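Local coordinates for protein eukaryotic translation initiation factor 4 gamma 2 (Homo sapiens, PDB 4IUL) that probably acts in translation initiation as an eIF4G-family factor, its HEAT-repeat MIF4G domain interacting with the RNA helicase eIF4A, at residues Leu33-Phe38 with Leu76-Leu80; Val50-Leu56 with Ala88-Asp92; Leu82-Glu86 with Gln104-Arg109. All coordinates share one frame; numbering follows the deposited sequence.

Interaction 1: residues Leu33-Phe38 with Leu76-Leu80; sequences LTPEKF and LYAQL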
loop_
_atom_site.group_PDB
_atom_site.type_symbol
_atom_site.label_atom_id
_atom_site.label_comp_id
_atom_site.label_asym_id
_atom_site.label_seq_id
_atom_site.Cartn_x
_atom_site.Cartn_y
_atom_site.Cartn_z
ATOM N N LEU A 33 -1.718 3.915 -18.458
ATOM C CA LEU A 33 -0.405 4.063 -17.825
ATOM C C LEU A 33 0.413 2.778 -17.920
ATOM O O LEU A 33 -0.025 1.708 -17.487
ATOM C CB LEU A 33 -0.557 4.454 -16.354
ATOM C CG LEU A 33 0.740 4.703 -15.577
ATOM C CD1 LEU A 33 1.449 5.929 -16.136
ATOM C CD2 LEU A 33 0.423 4.903 -14.101
ATOM N N THR A 34 1.610 2.894 -18.486
ATOM C CA THR A 34 2.497 1.750 -18.648
ATOM C C THR A 34 3.947 2.149 -18.387
ATOM O O THR A 34 4.309 3.319 -18.547
ATOM C CB THR A 34 2.389 1.175 -20.075
ATOM O OG1 THR A 34 3.270 0.057 -20.211
ATOM C CG2 THR A 34 2.762 2.222 -21.096
ATOM N N PRO A 35 4.793 1.184 -17.974
ATOM C CA PRO A 35 6.204 1.474 -17.702
ATOM C C PRO A 35 6.830 2.229 -18.868
ATOM O O PRO A 35 7.668 3.105 -18.673
ATOM C CB PRO A 35 6.814 0.088 -17.527
ATOM C CG PRO A 35 5.692 -0.702 -16.942
ATOM C CD PRO A 35 4.496 -0.243 -17.743
ATOM N N GLU A 36 6.400 1.889 -20.080
ATOM C CA GLU A 36 6.920 2.520 -21.288
ATOM C C GLU A 36 6.352 3.915 -21.537
ATOM O O GLU A 36 7.035 4.772 -22.099
ATOM C CB GLU A 36 6.649 1.630 -22.507
ATOM C CG GLU A 36 7.194 2.193 -23.815
ATOM C CD GLU A 36 6.986 1.254 -24.993
ATOM O OE1 GLU A 36 5.816 0.932 -25.301
ATOM O OE2 GLU A 36 7.994 0.841 -25.611
ATOM N N LYS A 37 5.108 4.143 -21.126
ATOM C CA LYS A 37 4.482 5.450 -21.315
ATOM C C LYS A 37 4.574 6.336 -20.075
ATOM O O LYS A 37 4.274 7.532 -20.140
ATOM C CB LYS A 37 3.005 5.296 -21.683
ATOM C CG LYS A 37 2.714 4.788 -23.086
ATOM C CD LYS A 37 1.212 4.836 -23.334
ATOM C CE LYS A 37 0.833 4.374 -24.725
ATOM N NZ LYS A 37 -0.640 4.510 -24.937
ATOM N N PHE A 38 4.991 5.754 -18.955
ATOM C CA PHE A 38 5.076 6.495 -17.700
ATOM C C PHE A 38 5.554 7.930 -17.849
ATOM O O PHE A 38 4.797 8.877 -17.637
ATOM C CB PHE A 38 5.996 5.788 -16.700
ATOM C CG PHE A 38 5.958 6.396 -15.323
ATOM C CD1 PHE A 38 4.974 6.025 -14.411
ATOM C CD2 PHE A 38 6.873 7.377 -14.954
ATOM C CE1 PHE A 38 4.902 6.625 -13.149
ATOM C CE2 PHE A 38 6.807 7.981 -13.696
ATOM C CZ PHE A 38 5.818 7.603 -12.794
ATOM N N LEU A 76 4.501 1.188 -10.072
ATOM C CA LEU A 76 4.297 2.285 -11.009
ATOM C C LEU A 76 3.493 3.424 -10.402
ATOM O O LEU A 76 3.867 4.592 -10.531
ATOM C CB LEU A 76 3.562 1.798 -12.260
ATOM C CG LEU A 76 4.352 1.675 -13.562
ATOM C CD1 LEU A 76 5.211 0.405 -13.545
ATOM C CD2 LEU A 76 3.370 1.647 -14.727
ATOM N N TYR A 77 2.377 3.088 -9.756
ATOM C CA TYR A 77 1.526 4.110 -9.155
ATOM C C TYR A 77 2.220 4.791 -7.978
ATOM O O TYR A 77 2.023 5.985 -7.741
ATOM C CB TYR A 77 0.185 3.504 -8.720
ATOM C CG TYR A 77 -0.567 2.856 -9.867
ATOM C CD1 TYR A 77 -0.808 3.555 -11.051
ATOM C CD2 TYR A 77 -0.987 1.528 -9.788
ATOM C CE1 TYR A 77 -1.440 2.939 -12.135
ATOM C CE2 TYR A 77 -1.616 0.905 -10.862
ATOM C CZ TYR A 77 -1.836 1.613 -12.033
ATOM O OH TYR A 77 -2.420 0.985 -13.108
ATOM N N ALA A 78 3.043 4.036 -7.256
ATOM C CA ALA A 78 3.771 4.591 -6.117
ATOM C C ALA A 78 4.739 5.671 -6.598
ATOM O O ALA A 78 4.936 6.683 -5.926
ATOM C CB ALA A 78 4.535 3.487 -5.382
ATOM N N GLN A 79 5.332 5.452 -7.768
ATOM C CA GLN A 79 6.272 6.407 -8.338
ATOM C C GLN A 79 5.514 7.659 -8.782
ATOM O O GLN A 79 6.023 8.777 -8.693
ATOM C CB GLN A 79 7.000 5.781 -9.529
ATOM C CG GLN A 79 8.300 6.481 -9.909
ATOM C CD GLN A 79 9.345 6.445 -8.798
ATOM O OE1 GLN A 79 9.646 5.390 -8.239
ATOM N NE2 GLN A 79 9.909 7.603 -8.482
ATOM N N LEU A 80 4.289 7.465 -9.255
ATOM C CA LEU A 80 3.467 8.591 -9.688
ATOM C C LEU A 80 3.143 9.478 -8.475
ATOM O O LEU A 80 3.161 10.710 -8.561
ATOM C CB LEU A 80 2.184 8.075 -10.334
ATOM C CG LEU A 80 1.253 9.100 -10.976
ATOM C CD1 LEU A 80 1.966 9.831 -12.113
ATOM C CD2 LEU A 80 0.019 8.368 -11.499
HETATM O O HOH W 1 -2.435 1.497 -15.636
#
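Leu76 reaches out from helix 74-87 to the turn at Thr34 and Pro35, and this leucine has the largest area buried in the contact. Most of the interface is apolar. Both methyls of Leu76 meet the start of the turn: CD1 lies 3.6 Å from Pro35 CG, with the proline ring and the leucine crossing at about a right angle, while CD2 sits against the backbone where Thr34 passes into Pro35, 3.6 Å from Pro35 N. Beside it, Leu33 runs past Leu76 in the opposite direction, Leu33 CG being 4.1 Å from Leu76 CD2. The chi1 of -177° swings CG of Leu33 away from its own backbone N, and its CD2 methyl ends obliquely against the Tyr77 ring, 3.3 Å from Tyr77 CE1.

Phe38 brings a second aromatic ring. Its side chain also extends opposite its backbone N (chi1 -171°), a torsion that carries the outer ring atoms to the helix. Leu80 N lies at the edge of this ring, close to its plane. Phe38 CE1 is 3.5 Å from Leu76 O, and Phe38 CZ packs 3.9 Å from Gln79 CB; the stem of Gln79 crosses the phenylalanine at about a right angle, and its amide leads away.

No direct hydrogen bond joins the two segments; a water supplies the polar link. It donates to Leu33 O at 3.0 Å and accepts from Tyr77 OH at 2.6 Å, so the hydroxyl holds the turn through solvent while the ring meets its leucine.

The turn between helices 13-31 and 38-48 is thereby packed on helix 74-87. Leu80 continues the packing onto Cys42 and Leu45 of helix 38-48, and Tyr77 also touches Lys66 and Ala67 of helix 53-69 and Phe158 of helix 141-163.

Interaction 2: residues Val50-Leu56 with Ala88-Asp92; sequences VESKLIL and APNFD. With SO4 (sulfate ion), chain D.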
loop_
_atom_site.group_PDB
_atom_site.type_symbol
_atom_site.label_atom_id
_atom_site.label_comp_id
_atom_site.label_asym_id
_atom_site.label_seq_id
_atom_site.Cartn_x
_atom_site.Cartn_y
_atom_site.Cartn_z
ATOM N N VAL A 50 -2.634 19.447 -10.392
ATOM C CA VAL A 50 -2.083 20.049 -9.179
ATOM C C VAL A 50 -2.599 21.465 -8.960
ATOM O O VAL A 50 -2.138 22.181 -8.076
ATOM C CB VAL A 50 -0.535 20.089 -9.217
ATOM C CG1 VAL A 50 0.016 18.692 -9.359
ATOM C CG2 VAL A 50 -0.063 20.965 -10.365
ATOM N N GLU A 51 -3.571 21.853 -9.769
ATOM C CA GLU A 51 -4.168 23.181 -9.711
ATOM C C GLU A 51 -4.588 23.694 -8.327
ATOM O O GLU A 51 -4.335 24.842 -8.000
ATOM C CB GLU A 51 -5.374 23.209 -10.647
ATOM C CG GLU A 51 -6.013 24.567 -10.813
ATOM C CD GLU A 51 -7.334 24.489 -11.553
ATOM O OE1 GLU A 51 -7.376 23.892 -12.651
ATOM O OE2 GLU A 51 -8.330 25.024 -11.033
ATOM N N SER A 52 -5.243 22.854 -7.526
ATOM C CA SER A 52 -5.714 23.274 -6.195
ATOM C C SER A 52 -5.983 22.104 -5.249
ATOM O O SER A 52 -5.818 20.944 -5.617
ATOM C CB SER A 52 -7.004 24.088 -6.330
ATOM O OG SER A 52 -8.073 23.261 -6.756
ATOM N N LYS A 53 -6.421 22.415 -4.034
ATOM C CA LYS A 53 -6.711 21.374 -3.057
ATOM C C LYS A 53 -7.794 20.422 -3.567
ATOM O O LYS A 53 -7.645 19.199 -3.503
ATOM C CB LYS A 53 -7.145 21.992 -1.713
ATOM C CG LYS A 53 -7.464 20.944 -0.637
ATOM C CD LYS A 53 -7.353 21.483 0.800
ATOM C CE LYS A 53 -8.496 22.421 1.162
ATOM N NZ LYS A 53 -8.540 22.729 2.624
ATOM N N LEU A 54 -8.881 20.997 -4.067
ATOM C CA LEU A 54 -10.009 20.227 -4.582
ATOM C C LEU A 54 -9.587 19.236 -5.669
ATOM O O LEU A 54 -9.983 18.074 -5.646
ATOM C CB LEU A 54 -11.079 21.185 -5.117
ATOM C CG LEU A 54 -12.363 20.556 -5.663
ATOM C CD1 LEU A 54 -13.526 21.536 -5.483
ATOM C CD2 LEU A 54 -12.172 20.169 -7.137
ATOM N N ILE A 55 -8.779 19.695 -6.615
ATOM C CA ILE A 55 -8.315 18.830 -7.684
ATOM C C ILE A 55 -7.387 17.748 -7.132
ATOM O O ILE A 55 -7.423 16.603 -7.596
ATOM C CB ILE A 55 -7.613 19.658 -8.787
ATOM C CG1 ILE A 55 -8.668 20.452 -9.563
ATOM C CG2 ILE A 55 -6.848 18.761 -9.728
ATOM C CD1 ILE A 55 -8.104 21.419 -10.567
ATOM N N LEU A 56 -6.566 18.099 -6.139
ATOM C CA LEU A 56 -5.665 17.109 -5.533
ATOM C C LEU A 56 -6.460 15.962 -4.888
ATOM O O LEU A 56 -6.098 14.785 -5.032
ATOM C CB LEU A 56 -4.763 17.762 -4.475
ATOM C CG LEU A 56 -3.666 18.729 -4.934
ATOM C CD1 LEU A 56 -2.885 19.239 -3.716
ATOM C CD2 LEU A 56 -2.731 18.018 -5.907
ATOM N N ALA A 88 3.715 19.136 -6.515
ATOM C CA ALA A 88 2.465 19.834 -6.227
ATOM C C ALA A 88 2.636 20.932 -5.175
ATOM O O ALA A 88 3.253 20.714 -4.139
ATOM C CB ALA A 88 1.409 18.843 -5.765
ATOM N N PRO A 89 2.091 22.130 -5.437
ATOM C CA PRO A 89 2.191 23.249 -4.491
ATOM C C PRO A 89 1.393 23.025 -3.205
ATOM O O PRO A 89 0.361 22.357 -3.217
ATOM C CB PRO A 89 1.671 24.440 -5.302
ATOM C CG PRO A 89 0.753 23.801 -6.308
ATOM C CD PRO A 89 1.523 22.579 -6.721
ATOM N N ASN A 90 1.876 23.591 -2.103
ATOM C CA ASN A 90 1.219 23.453 -0.812
ATOM C C ASN A 90 0.022 24.399 -0.723
ATOM O O ASN A 90 0.074 25.525 -1.218
ATOM C CB ASN A 90 2.207 23.773 0.321
ATOM C CG ASN A 90 1.836 23.095 1.638
ATOM O OD1 ASN A 90 0.662 22.983 1.987
ATOM N ND2 ASN A 90 2.846 22.651 2.377
ATOM N N PHE A 91 -1.049 23.938 -0.083
ATOM C CA PHE A 91 -2.260 24.740 0.077
ATOM C C PHE A 91 -2.701 24.860 1.534
ATOM O O PHE A 91 -3.797 25.345 1.809
ATOM C CB PHE A 91 -3.411 24.134 -0.735
ATOM C CG PHE A 91 -3.220 24.225 -2.223
ATOM C CD1 PHE A 91 -3.278 25.455 -2.872
ATOM C CD2 PHE A 91 -2.961 23.082 -2.972
ATOM C CE1 PHE A 91 -3.081 25.545 -4.246
ATOM C CE2 PHE A 91 -2.762 23.160 -4.345
ATOM C CZ PHE A 91 -2.822 24.395 -4.986
ATOM N N ASP A 92 -1.865 24.425 2.472
ATOM C CA ASP A 92 -2.240 24.509 3.881
ATOM C C ASP A 92 -1.718 25.784 4.548
ATOM O O ASP A 92 -0.544 25.869 4.920
ATOM C CB ASP A 92 -1.729 23.286 4.655
ATOM C CG ASP A 92 -2.258 21.968 4.104
ATOM O OD1 ASP A 92 -3.312 21.959 3.436
ATOM O OD2 ASP A 92 -1.616 20.927 4.362
HETATM S S SO4 D . -9.297 19.407 4.225
HETATM O O1 SO4 D . -9.925 19.379 5.559
HETATM O O2 SO4 D . -8.001 20.104 4.303
HETATM O O3 SO4 D . -9.089 18.027 3.760
HETATM O O4 SO4 D . -10.178 20.120 3.281
HETATM O O HOH W 2 -5.722 23.149 3.909
#
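Phe91 is the main bump of this contact, its ring pushed against the chain that leads into helix 53-69. Its far end meets the backbone at the N-cap, Ser52, with Phe91 CZ 3.3 Å from Ser52 CA and 3.4 Å from Glu51 O, both obliquely. Lys53 N stands 3.6 Å above one ring face, offset toward the rim, and at the ring edge Leu56 CD1 and Val50 O lie near its plane. The chi1 of -68° sets the ring opposite its own carbonyl carbon, pointing into this hollow.

A smaller fit lies beside it. The Ala88 methyl faces a notch between two side chains, 3.9 Å from Val50 CG1 and 4.2 Å from Leu56 CD2, while Pro89 CG rests 3.8 Å from Val50 O.

Outside the apolar part, Lys53 bends at chi3 (73°) and its NZ donates to two oxygens of a sulfate, probably from the crystallisation liquor, which Lys57 and Arg110 also bind. A water connects Lys53 NZ to Asp92 OD1, which forms a salt bridge with Arg110. Within 88-92, Asn90 OD1 accepts from Asp92 N in an Asx turn. The loop after helix 74-87 thus packs on the start of helix 53-69 in the HEAT-repeat stack.

Interaction 3: residues Leu82-Glu86 with Gln104-Arg109; sequences LRLAE and QSTTFR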
loop_
_atom_site.group_PDB
_atom_site.type_symbol
_atom_site.label_atom_id
_atom_site.label_comp_id
_atom_site.label_asym_id
_atom_site.label_seq_id
_atom_site.Cartn_x
_atom_site.Cartn_y
_atom_site.Cartn_z
ATOM N N LEU A 82 4.978 9.807 -5.812
ATOM C CA LEU A 82 6.214 10.481 -5.407
ATOM C C LEU A 82 6.416 11.791 -6.166
ATOM O O LEU A 82 6.716 12.820 -5.566
ATOM C CB LEU A 82 7.422 9.575 -5.638
ATOM C CG LEU A 82 8.807 10.217 -5.434
ATOM C CD1 LEU A 82 8.939 10.776 -4.007
ATOM C CD2 LEU A 82 9.897 9.165 -5.700
ATOM N N ARG A 83 6.256 11.745 -7.486
ATOM C CA ARG A 83 6.418 12.928 -8.331
ATOM C C ARG A 83 5.453 14.039 -7.921
ATOM O O ARG A 83 5.843 15.204 -7.797
ATOM C CB ARG A 83 6.180 12.559 -9.800
ATOM C CG ARG A 83 6.982 11.353 -10.277
ATOM C CD ARG A 83 8.465 11.666 -10.498
ATOM N NE ARG A 83 8.679 12.392 -11.749
ATOM C CZ ARG A 83 8.559 13.709 -11.886
ATOM N NH1 ARG A 83 8.236 14.463 -10.839
ATOM N NH2 ARG A 83 8.734 14.272 -13.077
ATOM N N LEU A 84 4.189 13.676 -7.711
ATOM C CA LEU A 84 3.175 14.651 -7.312
ATOM C C LEU A 84 3.474 15.232 -5.931
ATOM O O LEU A 84 3.287 16.429 -5.695
ATOM C CB LEU A 84 1.781 14.004 -7.316
ATOM C CG LEU A 84 1.260 13.616 -8.706
ATOM C CD1 LEU A 84 -0.049 12.845 -8.595
ATOM C CD2 LEU A 84 1.063 14.876 -9.525
ATOM N N ALA A 85 3.945 14.385 -5.020
ATOM C CA ALA A 85 4.267 14.837 -3.672
ATOM C C ALA A 85 5.361 15.893 -3.683
ATOM O O ALA A 85 5.343 16.835 -2.882
ATOM C CB ALA A 85 4.703 13.654 -2.810
ATOM N N GLU A 86 6.312 15.740 -4.595
ATOM C CA GLU A 86 7.426 16.669 -4.673
ATOM C C GLU A 86 7.130 17.931 -5.470
ATOM O O GLU A 86 7.626 19.000 -5.126
ATOM C CB GLU A 86 8.664 15.970 -5.261
ATOM C CG GLU A 86 9.088 14.711 -4.497
ATOM C CD GLU A 86 10.408 14.114 -4.985
ATOM O OE1 GLU A 86 10.601 13.990 -6.214
ATOM O OE2 GLU A 86 11.251 13.752 -4.133
ATOM N N GLN A 104 9.886 17.780 4.191
ATOM C CA GLN A 104 8.769 18.478 3.574
ATOM C C GLN A 104 7.398 17.929 3.979
ATOM O O GLN A 104 7.192 16.720 4.066
ATOM C CB GLN A 104 8.910 18.432 2.047
ATOM C CG GLN A 104 7.826 19.191 1.287
ATOM C CD GLN A 104 7.842 18.900 -0.210
ATOM O OE1 GLN A 104 7.718 17.744 -0.634
ATOM N NE2 GLN A 104 7.991 19.948 -1.017
ATOM N N SER A 105 6.469 18.842 4.219
ATOM C CA SER A 105 5.111 18.498 4.588
ATOM C C SER A 105 4.199 19.344 3.708
ATOM O O SER A 105 4.310 20.572 3.700
ATOM C CB SER A 105 4.868 18.822 6.064
ATOM O OG SER A 105 3.585 18.379 6.471
ATOM N N THR A 106 3.311 18.696 2.958
ATOM C CA THR A 106 2.406 19.421 2.071
ATOM C C THR A 106 0.998 18.833 2.018
ATOM O O THR A 106 0.728 17.749 2.542
ATOM C CB THR A 106 2.930 19.447 0.624
ATOM O OG1 THR A 106 2.891 18.121 0.084
ATOM C CG2 THR A 106 4.362 19.967 0.570
ATOM N N THR A 107 0.112 19.572 1.356
ATOM C CA THR A 107 -1.277 19.189 1.181
ATOM C C THR A 107 -1.351 17.786 0.583
ATOM O O THR A 107 -1.989 16.896 1.154
ATOM C CB THR A 107 -1.996 20.196 0.241
ATOM O OG1 THR A 107 -1.912 21.510 0.806
ATOM C CG2 THR A 107 -3.464 19.827 0.063
ATOM N N PHE A 108 -0.690 17.589 -0.555
ATOM C CA PHE A 108 -0.709 16.293 -1.207
ATOM C C PHE A 108 -0.310 15.176 -0.248
ATOM O O PHE A 108 -1.061 14.215 -0.068
ATOM C CB PHE A 108 0.227 16.247 -2.414
ATOM C CG PHE A 108 0.114 14.969 -3.202
ATOM C CD1 PHE A 108 -0.933 14.781 -4.101
ATOM C CD2 PHE A 108 0.992 13.913 -2.974
ATOM C CE1 PHE A 108 -1.107 13.555 -4.761
ATOM C CE2 PHE A 108 0.825 12.683 -3.625
ATOM C CZ PHE A 108 -0.227 12.503 -4.518
ATOM N N ARG A 109 0.860 15.315 0.371
ATOM C CA ARG A 109 1.365 14.303 1.299
ATOM C C ARG A 109 0.391 13.961 2.411
ATOM O O ARG A 109 0.209 12.791 2.735
ATOM C CB ARG A 109 2.707 14.739 1.909
ATOM C CG ARG A 109 3.896 14.691 0.937
ATOM C CD ARG A 109 5.178 15.136 1.626
ATOM N NE ARG A 109 6.320 15.227 0.720
ATOM C CZ ARG A 109 7.019 14.185 0.277
ATOM N NH1 ARG A 109 6.698 12.957 0.654
ATOM N NH2 ARG A 109 8.046 14.374 -0.540
HETATM O O HOH W 3 3.442 18.573 -2.566
#
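Ala85, the residue with the most surface buried here, is met by Phe108 and Arg109. The Phe108 ring comes obliquely to the helix backbone, its CD2 3.5 Å from Ala85 CA. One face of the same ring receives Leu84 CB in a CH-pi contact, 3.9 Å from the ring centroid and 18° off the normal. With chi1 at -174°, Phe108 extends opposite its backbone N and crosses Leu84 obliquely; Ile60 of helix 53-69 packs on it as well.

In this all-helical HEAT-repeat domain, the contact sets the start of helix 107-127 against the last turns of helix 74-87. Thr106 is the N-cap of the former, its OG1 accepting a weak capping bond from Arg109 N. A water donates to Ala85 O at 2.6 Å and accepts from Thr106 OG1 at 2.7 Å, linking the carbonyl of one helix to the cap of the other.

The guanidinium of Arg109 lies flat over the Ala85 methyl, which stands 3.9 Å above its centre. Gln104 OE1 fixes the rotation of the group from the edge, in the guanidinium plane: it accepts from Arg109 NE at 3.2 Å with an N-H...O angle of 161°, and weakly from Arg109 NH2. Leu167 touches both Ala85 and Arg109.

Overall arrangement
Helix 74-87 is the common thread of the three contacts. It provides one segment of interaction 1 and one of interaction 3, whose centres are about 17 Å apart, and the loop that follows it provides one of interaction 2. Interactions 2 and 3 lie closer, about 10 Å between centres, and touch: Thr107 OG1 is 2.7 Å from Phe91 N, a probable hydrogen bond. Interactions 1 and 2, with centres about 21 Å apart, do not touch. Segments of interaction 2 alternate along the chain with those of 1 and of 3, whereas interaction 1 closes before 3 opens. Together they join helix 74-87 and its following loop to the turn before helix 38-48 and the starts of helices 53-69 and 107-127.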